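Local coordinates for putative carbohydrate metabolism domain-containing protein (Bacteroides vulgatus, PDB 3S30) that is of unestablished function but, as a putative glycoside hydrolase with a galactose-binding-like domain, probably takes part in carbohydrate binding or breakdown, at residues A[97-102]-A[127-132]; A[103-108]-A[122-127]; A[118-123]-A[154-159]. All blocks are in the same frame, centred on the assembly; numbering follows the deposited sequence.

Contact 1: A[97-102]-A[127-132]; sequences TKSIPT and SGYSTL
Y129 stands beside the backbone of S99, I100 and P101 and brings CD2 of its ring close to two consecutive carbonyl oxygens. CG lies anti to the carbonyl carbon (chi1 -70°), beside the backbone N. Its CD2 is 3.4 Å from S99 O, which sits at the ring edge near the plane, while I100 O and P101 CA approach the ring obliquely. The ring CG of P101 packs against the CB of Y129, so P101 CG and S99 O both lie by the root of the aromatic side chain, and I100 O is met farther out by CD2. S99 O also accepts the one direct hydrogen bond between the segments, from S130 N at 2.9 Å, with the donor lying above the carbonyl plane. The carbonyl of the same serine, S130 O, receives a nearly linear CA-H...O contact from I100 (170° at the hydrogen) and lies 3.2 Å from P101 CD. Farther along, I100 and L132 meet at their branches: the L132 methyl CD1 is 4.0 Å from I100 CG2 and equally far from I100 CD1, the two side chains crossing obliquely. L132 CB faces P101 CD at 4.1 Å. At the other end K98 lays its CB against S130 OG, and a water accepts from S99 N and donates to G128 O, a bridge near the exposed side. I100 also touches F214, and P101 touches E124, which carries this apolar end into the protein interior. With its single direct backbone bond and segment directions 63° apart, the arrangement is loop-on-loop packing: the loop leading into strand 103-104 lies across the connection between strands 117-124 and 132-133 of a small antiparallel sheet.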
# COMPACT_ATOMS: atom_id res chain seq x y z
N THR A 97 23.85 -9.81 -3.24
CA THR A 97 22.85 -8.78 -2.82
C THR A 97 22.45 -7.89 -3.99
O THR A 97 23.21 -7.02 -4.40
CB THR A 97 23.40 -7.87 -1.69
OG1 THR A 97 24.48 -7.07 -2.19
CG2 THR A 97 23.89 -8.70 -0.51
N LYS A 98 21.25 -8.13 -4.52
CA LYS A 98 20.67 -7.24 -5.53
C LYS A 98 19.58 -6.38 -4.91
O LYS A 98 18.77 -6.86 -4.10
CB LYS A 98 20.09 -8.04 -6.71
CG LYS A 98 21.15 -8.62 -7.65
CD LYS A 98 20.50 -9.34 -8.82
CE LYS A 98 21.52 -10.03 -9.71
NZ LYS A 98 20.86 -10.80 -10.80
N SER A 99 19.57 -5.10 -5.28
CA SER A 99 18.53 -4.17 -4.84
C SER A 99 17.27 -4.39 -5.66
O SER A 99 17.34 -4.76 -6.83
CB SER A 99 18.99 -2.72 -5.00
OG SER A 99 17.94 -1.79 -4.70
N ILE A 100 16.12 -4.17 -5.03
CA ILE A 100 14.87 -3.96 -5.78
C ILE A 100 15.01 -2.66 -6.59
O ILE A 100 15.88 -1.83 -6.30
CB ILE A 100 13.63 -3.85 -4.86
CG1 ILE A 100 13.80 -2.72 -3.82
CG2 ILE A 100 13.35 -5.21 -4.17
CD1 ILE A 100 12.57 -2.48 -2.98
N PRO A 101 14.16 -2.47 -7.62
CA PRO A 101 14.15 -1.18 -8.29
C PRO A 101 13.67 -0.07 -7.37
O PRO A 101 12.98 -0.34 -6.38
CB PRO A 101 13.14 -1.37 -9.43
CG PRO A 101 12.99 -2.83 -9.60
CD PRO A 101 13.22 -3.42 -8.25
N THR A 102 14.06 1.16 -7.68
CA THR A 102 13.64 2.33 -6.91
C THR A 102 12.69 3.24 -7.68
O THR A 102 12.18 4.22 -7.13
CB THR A 102 14.85 3.14 -6.42
OG1 THR A 102 15.67 3.54 -7.54
CG2 THR A 102 15.67 2.30 -5.43
N SER A 127 16.81 -4.44 -15.31
CA SER A 127 18.06 -5.15 -15.56
C SER A 127 19.06 -4.87 -14.45
O SER A 127 19.38 -3.71 -14.18
CB SER A 127 18.66 -4.74 -16.91
OG SER A 127 19.90 -5.40 -17.15
N GLY A 128 19.54 -5.93 -13.80
CA GLY A 128 20.50 -5.82 -12.71
C GLY A 128 19.87 -5.56 -11.36
O GLY A 128 20.56 -5.18 -10.42
N TYR A 129 18.55 -5.76 -11.28
CA TYR A 129 17.79 -5.56 -10.05
C TYR A 129 16.94 -6.80 -9.79
O TYR A 129 16.57 -7.51 -10.72
CB TYR A 129 16.87 -4.35 -10.18
CG TYR A 129 17.53 -2.99 -10.23
CD1 TYR A 129 17.91 -2.41 -11.43
CD2 TYR A 129 17.73 -2.26 -9.06
CE1 TYR A 129 18.50 -1.14 -11.48
CE2 TYR A 129 18.32 -0.99 -9.09
CZ TYR A 129 18.70 -0.44 -10.30
OH TYR A 129 19.28 0.81 -10.32
N SER A 130 16.63 -7.06 -8.52
CA SER A 130 15.69 -8.13 -8.17
C SER A 130 14.26 -7.63 -8.36
O SER A 130 13.92 -6.53 -7.94
CB SER A 130 15.88 -8.58 -6.72
OG SER A 130 16.99 -9.44 -6.60
N THR A 131 13.43 -8.44 -8.98
CA THR A 131 12.07 -8.03 -9.28
C THR A 131 11.28 -7.79 -8.00
O THR A 131 11.23 -8.65 -7.11
CB THR A 131 11.37 -9.08 -10.13
OG1 THR A 131 12.10 -9.25 -11.35
CG2 THR A 131 9.95 -8.66 -10.45
N LEU A 132 10.69 -6.60 -7.92
CA LEU A 132 9.72 -6.28 -6.89
C LEU A 132 8.35 -6.81 -7.30
O LEU A 132 7.83 -6.43 -8.34
CB LEU A 132 9.63 -4.77 -6.68
CG LEU A 132 8.75 -4.28 -5.52
CD1 LEU A 132 9.37 -4.65 -4.12
CD2 LEU A 132 8.55 -2.78 -5.65
O HOH W 1 21.27 -3.99 -7.83

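Contact 2: A[103-108]-A[122-127]; sequences VFNFEN and LYEAAS. With NA (sodium ion), chain C.
Both carboxylate oxygens of E124 take hydrogen bonds from N105. OE2 accepts from the side-chain amide ND2 at 2.8 Å, and OE1 accepts from the backbone N at 3.0 Å with a nearly straight N-H...O angle of 175°. Each donor comes from above the carboxylate plane, while E124 OE2 lies close to the amide plane of N105; the two flat groups are inclined by 51°. The E124 chain reaches this position with CG anti to its backbone N (chi1 -170°) and a bend at chi2. Waters extend the grip: one donates to E124 OE1 and accepts from F106 N, and another joins V103 O to E124 OE2. An alanine in place of E124 would probably leave the N105 amide and backbone N without these acceptors and let the 103-108 turn shift. That turn supplies half of the sodium site: N105 O binds the ion at 2.3 Å and E107 OE2 at 2.9 Å, with N165 O and D343 OD1 as the other protein ligands. E124 is therefore a second-shell residue, holding N105 whose carbonyl meets the ion; this is consistent with the structural metal sites, usually of calcium, found in many galactose-binding-like beta-sandwich domains. Beyond the turn, N108 sets CB over one face of the Y123 ring, a CH-pi contact 3.8 Å from the centroid, while Y123 N makes a weak bond to N108 O. On the inner side, L122 CD2 touches the edge of the F106 ring at CD1, 4.1 Å away, and W134 and L167 pack on both residues.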
# COMPACT_ATOMS: atom_id res chain seq x y z
N VAL A 103 12.44 2.88 -8.94
CA VAL A 103 11.51 3.60 -9.82
C VAL A 103 10.35 2.65 -10.12
O VAL A 103 10.58 1.50 -10.51
CB VAL A 103 12.20 4.05 -11.15
CG1 VAL A 103 11.24 4.75 -12.07
CG2 VAL A 103 13.38 4.97 -10.85
N PHE A 104 9.11 3.10 -9.93
CA PHE A 104 7.94 2.24 -10.06
C PHE A 104 6.98 2.83 -11.09
O PHE A 104 6.54 3.99 -10.97
CB PHE A 104 7.25 2.01 -8.69
CG PHE A 104 8.22 1.66 -7.57
CD1 PHE A 104 8.92 0.46 -7.58
CD2 PHE A 104 8.48 2.57 -6.55
CE1 PHE A 104 9.84 0.15 -6.57
CE2 PHE A 104 9.40 2.26 -5.53
CZ PHE A 104 10.08 1.05 -5.55
N ASN A 105 6.67 2.03 -12.11
CA ASN A 105 5.92 2.47 -13.27
C ASN A 105 4.50 1.94 -13.34
O ASN A 105 3.68 2.51 -14.06
CB ASN A 105 6.67 2.07 -14.55
CG ASN A 105 8.03 2.71 -14.66
OD1 ASN A 105 8.14 3.91 -14.91
ND2 ASN A 105 9.08 1.92 -14.45
N PHE A 106 4.20 0.86 -12.63
CA PHE A 106 2.87 0.27 -12.62
C PHE A 106 2.40 -0.21 -14.01
O PHE A 106 1.21 -0.13 -14.33
CB PHE A 106 1.86 1.26 -12.01
CG PHE A 106 2.36 1.91 -10.75
CD1 PHE A 106 2.40 1.20 -9.55
CD2 PHE A 106 2.80 3.23 -10.76
CE1 PHE A 106 2.88 1.79 -8.39
CE2 PHE A 106 3.28 3.83 -9.58
CZ PHE A 106 3.30 3.10 -8.40
N GLU A 107 3.34 -0.70 -14.82
CA GLU A 107 3.03 -1.14 -16.20
C GLU A 107 2.61 -2.59 -16.28
O GLU A 107 1.88 -2.98 -17.19
CB GLU A 107 4.25 -1.00 -17.15
CG GLU A 107 4.77 0.42 -17.35
CD GLU A 107 3.74 1.39 -17.94
OE1 GLU A 107 2.74 0.95 -18.55
OE2 GLU A 107 3.96 2.61 -17.80
N ASN A 108 3.11 -3.38 -15.34
CA ASN A 108 3.14 -4.82 -15.45
C ASN A 108 2.22 -5.47 -14.43
O ASN A 108 2.21 -5.10 -13.26
CB ASN A 108 4.56 -5.33 -15.19
CG ASN A 108 5.61 -4.71 -16.13
OD1 ASN A 108 6.53 -4.01 -15.69
ND2 ASN A 108 5.49 -4.99 -17.42
N LEU A 122 0.89 -6.78 -9.23
CA LEU A 122 1.75 -5.87 -9.97
C LEU A 122 3.19 -6.17 -9.60
O LEU A 122 3.49 -6.50 -8.45
CB LEU A 122 1.44 -4.39 -9.66
CG LEU A 122 0.16 -3.74 -10.19
CD1 LEU A 122 -1.06 -4.30 -9.50
CD2 LEU A 122 0.21 -2.22 -10.01
N TYR A 123 4.08 -6.07 -10.58
CA TYR A 123 5.50 -6.23 -10.34
C TYR A 123 6.34 -5.22 -11.14
O TYR A 123 5.89 -4.67 -12.13
CB TYR A 123 5.93 -7.66 -10.66
CG TYR A 123 5.70 -8.09 -12.08
CD1 TYR A 123 4.48 -8.63 -12.48
CD2 TYR A 123 6.73 -7.99 -13.03
CE1 TYR A 123 4.28 -9.05 -13.80
CE2 TYR A 123 6.53 -8.41 -14.35
CZ TYR A 123 5.31 -8.94 -14.72
OH TYR A 123 5.10 -9.37 -16.01
N GLU A 124 7.57 -5.01 -10.68
CA GLU A 124 8.53 -4.12 -11.35
C GLU A 124 9.86 -4.85 -11.51
O GLU A 124 10.49 -5.23 -10.52
CB GLU A 124 8.73 -2.85 -10.52
CG GLU A 124 9.53 -1.73 -11.22
CD GLU A 124 8.74 -1.01 -12.30
OE1 GLU A 124 7.51 -0.86 -12.15
OE2 GLU A 124 9.35 -0.60 -13.31
N ALA A 125 10.29 -5.04 -12.76
CA ALA A 125 11.56 -5.70 -13.07
C ALA A 125 12.46 -4.74 -13.83
O ALA A 125 12.01 -4.08 -14.77
CB ALA A 125 11.32 -6.96 -13.91
N ALA A 126 13.73 -4.66 -13.43
CA ALA A 126 14.74 -3.90 -14.18
C ALA A 126 16.04 -4.68 -14.25
O ALA A 126 16.34 -5.49 -13.36
CB ALA A 126 14.97 -2.53 -13.55
N SER A 127 16.81 -4.44 -15.31
CA SER A 127 18.06 -5.15 -15.56
C SER A 127 19.06 -4.87 -14.45
O SER A 127 19.38 -3.71 -14.18
CB SER A 127 18.66 -4.74 -16.91
OG SER A 127 19.90 -5.40 -17.15
NA NA C . 3.26 4.26 -15.55
O HOH W 2 12.09 0.20 -12.98
O HOH W 3 5.23 -1.15 -10.52
O HOH W 4 6.01 -1.51 -14.21
O HOH W 5 3.89 -2.86 -12.30

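Contact 3: A[118-123]-A[154-159]; sequences EYYVLY and PTSISP
Y120 and S156 meet where strand 117-124, the middle strand of a three-stranded antiparallel sheet, passes over strand 155-158 of the larger beta framework of this galactose-binding-like domain. The short segments run 73° apart and their axes come within 6.8 Å, so this is a steep crossing of strands from separate sheets, and no direct hydrogen bond joins the two segments. The Y120 side chain leaves its strand toward 155-158, its CB bond aimed at the other segment. CG lies anti to the carbonyl carbon (chi1 -67°), and from there the ring presents one edge to the serine. CD2 is 3.3 Å from S156 OG, and CE2, the next atom along that edge, is 3.5 Å from the same oxygen, which lies near the ring plane. CE2 also reaches I157 CG1, loosely, at 4.5 Å. The hydroxyl of S156 is hydrogen-bonded to N151 OD1, a partner that helps fix the oxygen at the tyrosine edge. Strand 108-114 and the loop at P150 flank Y120 through V109, T111 and P150. Two residues on, L122 turns to the same side and slides past I157 in the opposite direction: I157 CG2 is 3.8 Å from L122 CG and still nearer to CD2, while L122 CD1 lies loosely near T155 CG2. T155 OG1 has its own partner in N189 O. Polar contact between the backbones is indirect but doubled, since N138 ND2 hydrogen-bonds to both Y120 O and T155 O. A water completes the bridge, accepting from Y120 N at 2.9 Å and donating to T155 O at 2.8 Å.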
# COMPACT_ATOMS: atom_id res chain seq x y z
N GLU A 118 -10.29 -14.06 -10.31
CA GLU A 118 -8.96 -13.75 -10.82
C GLU A 118 -8.63 -12.27 -10.56
O GLU A 118 -9.48 -11.42 -10.75
CB GLU A 118 -8.87 -14.05 -12.32
CG GLU A 118 -8.89 -15.54 -12.66
CD GLU A 118 -8.52 -15.82 -14.12
OE1 GLU A 118 -8.87 -15.00 -15.00
OE2 GLU A 118 -7.89 -16.87 -14.38
N TYR A 119 -7.40 -11.98 -10.13
CA TYR A 119 -6.97 -10.60 -9.86
C TYR A 119 -5.53 -10.33 -10.31
O TYR A 119 -4.81 -11.25 -10.69
CB TYR A 119 -7.13 -10.29 -8.37
CG TYR A 119 -6.33 -11.18 -7.45
CD1 TYR A 119 -5.00 -10.91 -7.17
CD2 TYR A 119 -6.92 -12.28 -6.83
CE1 TYR A 119 -4.27 -11.71 -6.32
CE2 TYR A 119 -6.18 -13.11 -5.99
CZ TYR A 119 -4.86 -12.82 -5.74
OH TYR A 119 -4.12 -13.60 -4.91
N TYR A 120 -5.12 -9.06 -10.30
CA TYR A 120 -3.74 -8.69 -10.68
C TYR A 120 -2.76 -8.60 -9.51
O TYR A 120 -3.10 -8.12 -8.43
CB TYR A 120 -3.71 -7.35 -11.41
CG TYR A 120 -4.36 -7.29 -12.78
CD1 TYR A 120 -4.31 -8.36 -13.68
CD2 TYR A 120 -5.01 -6.13 -13.19
CE1 TYR A 120 -4.90 -8.27 -14.94
CE2 TYR A 120 -5.59 -6.03 -14.44
CZ TYR A 120 -5.55 -7.09 -15.30
OH TYR A 120 -6.14 -6.95 -16.53
N VAL A 121 -1.54 -9.09 -9.74
CA VAL A 121 -0.39 -8.81 -8.88
C VAL A 121 0.55 -7.96 -9.72
O VAL A 121 0.92 -8.36 -10.83
CB VAL A 121 0.34 -10.11 -8.40
CG1 VAL A 121 1.48 -9.76 -7.44
CG2 VAL A 121 -0.63 -11.08 -7.71
N LEU A 122 0.89 -6.78 -9.23
CA LEU A 122 1.75 -5.87 -9.97
C LEU A 122 3.19 -6.17 -9.60
O LEU A 122 3.49 -6.50 -8.45
CB LEU A 122 1.44 -4.39 -9.66
CG LEU A 122 0.16 -3.74 -10.19
CD1 LEU A 122 -1.06 -4.30 -9.50
CD2 LEU A 122 0.21 -2.22 -10.01
N TYR A 123 4.08 -6.07 -10.58
CA TYR A 123 5.50 -6.23 -10.34
C TYR A 123 6.34 -5.22 -11.14
O TYR A 123 5.89 -4.67 -12.13
CB TYR A 123 5.93 -7.66 -10.66
CG TYR A 123 5.70 -8.09 -12.08
CD1 TYR A 123 4.48 -8.63 -12.48
CD2 TYR A 123 6.73 -7.99 -13.03
CE1 TYR A 123 4.28 -9.05 -13.80
CE2 TYR A 123 6.53 -8.41 -14.35
CZ TYR A 123 5.31 -8.94 -14.72
OH TYR A 123 5.10 -9.37 -16.01
N PRO A 154 -10.08 -4.22 -5.62
CA PRO A 154 -9.70 -2.91 -5.08
C PRO A 154 -8.39 -2.38 -5.66
O PRO A 154 -8.21 -1.15 -5.80
CB PRO A 154 -9.58 -3.16 -3.56
CG PRO A 154 -10.30 -4.46 -3.29
CD PRO A 154 -10.26 -5.25 -4.56
N THR A 155 -7.52 -3.30 -6.04
CA THR A 155 -6.21 -2.98 -6.58
C THR A 155 -6.02 -3.55 -7.98
O THR A 155 -6.11 -4.77 -8.20
CB THR A 155 -5.13 -3.50 -5.65
OG1 THR A 155 -5.34 -2.93 -4.35
CG2 THR A 155 -3.74 -3.13 -6.15
N SER A 156 -5.75 -2.65 -8.92
CA SER A 156 -5.59 -2.97 -10.34
C SER A 156 -4.72 -1.90 -10.98
O SER A 156 -4.07 -1.12 -10.26
CB SER A 156 -6.95 -3.02 -11.03
OG SER A 156 -6.85 -3.57 -12.34
N ILE A 157 -4.68 -1.89 -12.31
CA ILE A 157 -4.03 -0.83 -13.07
C ILE A 157 -4.99 -0.24 -14.09
O ILE A 157 -5.97 -0.88 -14.50
CB ILE A 157 -2.74 -1.30 -13.84
CG1 ILE A 157 -3.07 -2.37 -14.90
CG2 ILE A 157 -1.69 -1.81 -12.87
CD1 ILE A 157 -1.92 -2.68 -15.83
N SER A 158 -4.70 0.98 -14.52
CA SER A 158 -5.48 1.68 -15.53
C SER A 158 -4.56 2.02 -16.69
O SER A 158 -3.40 2.32 -16.46
CB SER A 158 -6.06 2.98 -14.94
OG SER A 158 -6.32 3.93 -15.95
N PRO A 159 -5.08 1.99 -17.93
CA PRO A 159 -4.31 2.48 -19.08
C PRO A 159 -4.21 4.02 -19.18
O PRO A 159 -3.50 4.53 -20.05
CB PRO A 159 -5.09 1.94 -20.28
CG PRO A 159 -6.50 1.84 -19.81
CD PRO A 159 -6.44 1.55 -18.32
O HOH W 6 -6.98 -6.81 -9.96

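How the contacts relate
The chain enters contact 1 at 97-102, runs straight on into contact 2 at 103-108, and returns through strand 108-114 and strand 117-124, which serves contacts 2 and 3; the 127-132 loop then closes contact 1, and 154-159 follows to close contact 3. Contact 2 is thus nested within the loop of contact 1, whereas contacts 1 and 3 alternate along the sequence. Their centres lie about 10 Å (1 and 2), 12 Å (2 and 3) and 21 Å (1 and 3) apart. L132 O, probably hydrogen-bonded to E124 N, ties contact 1 to contact 2, and F106 O packs on I157 CG2 between contacts 2 and 3. Contact 2 supplies two sodium ligands; contact 1 lies farther off.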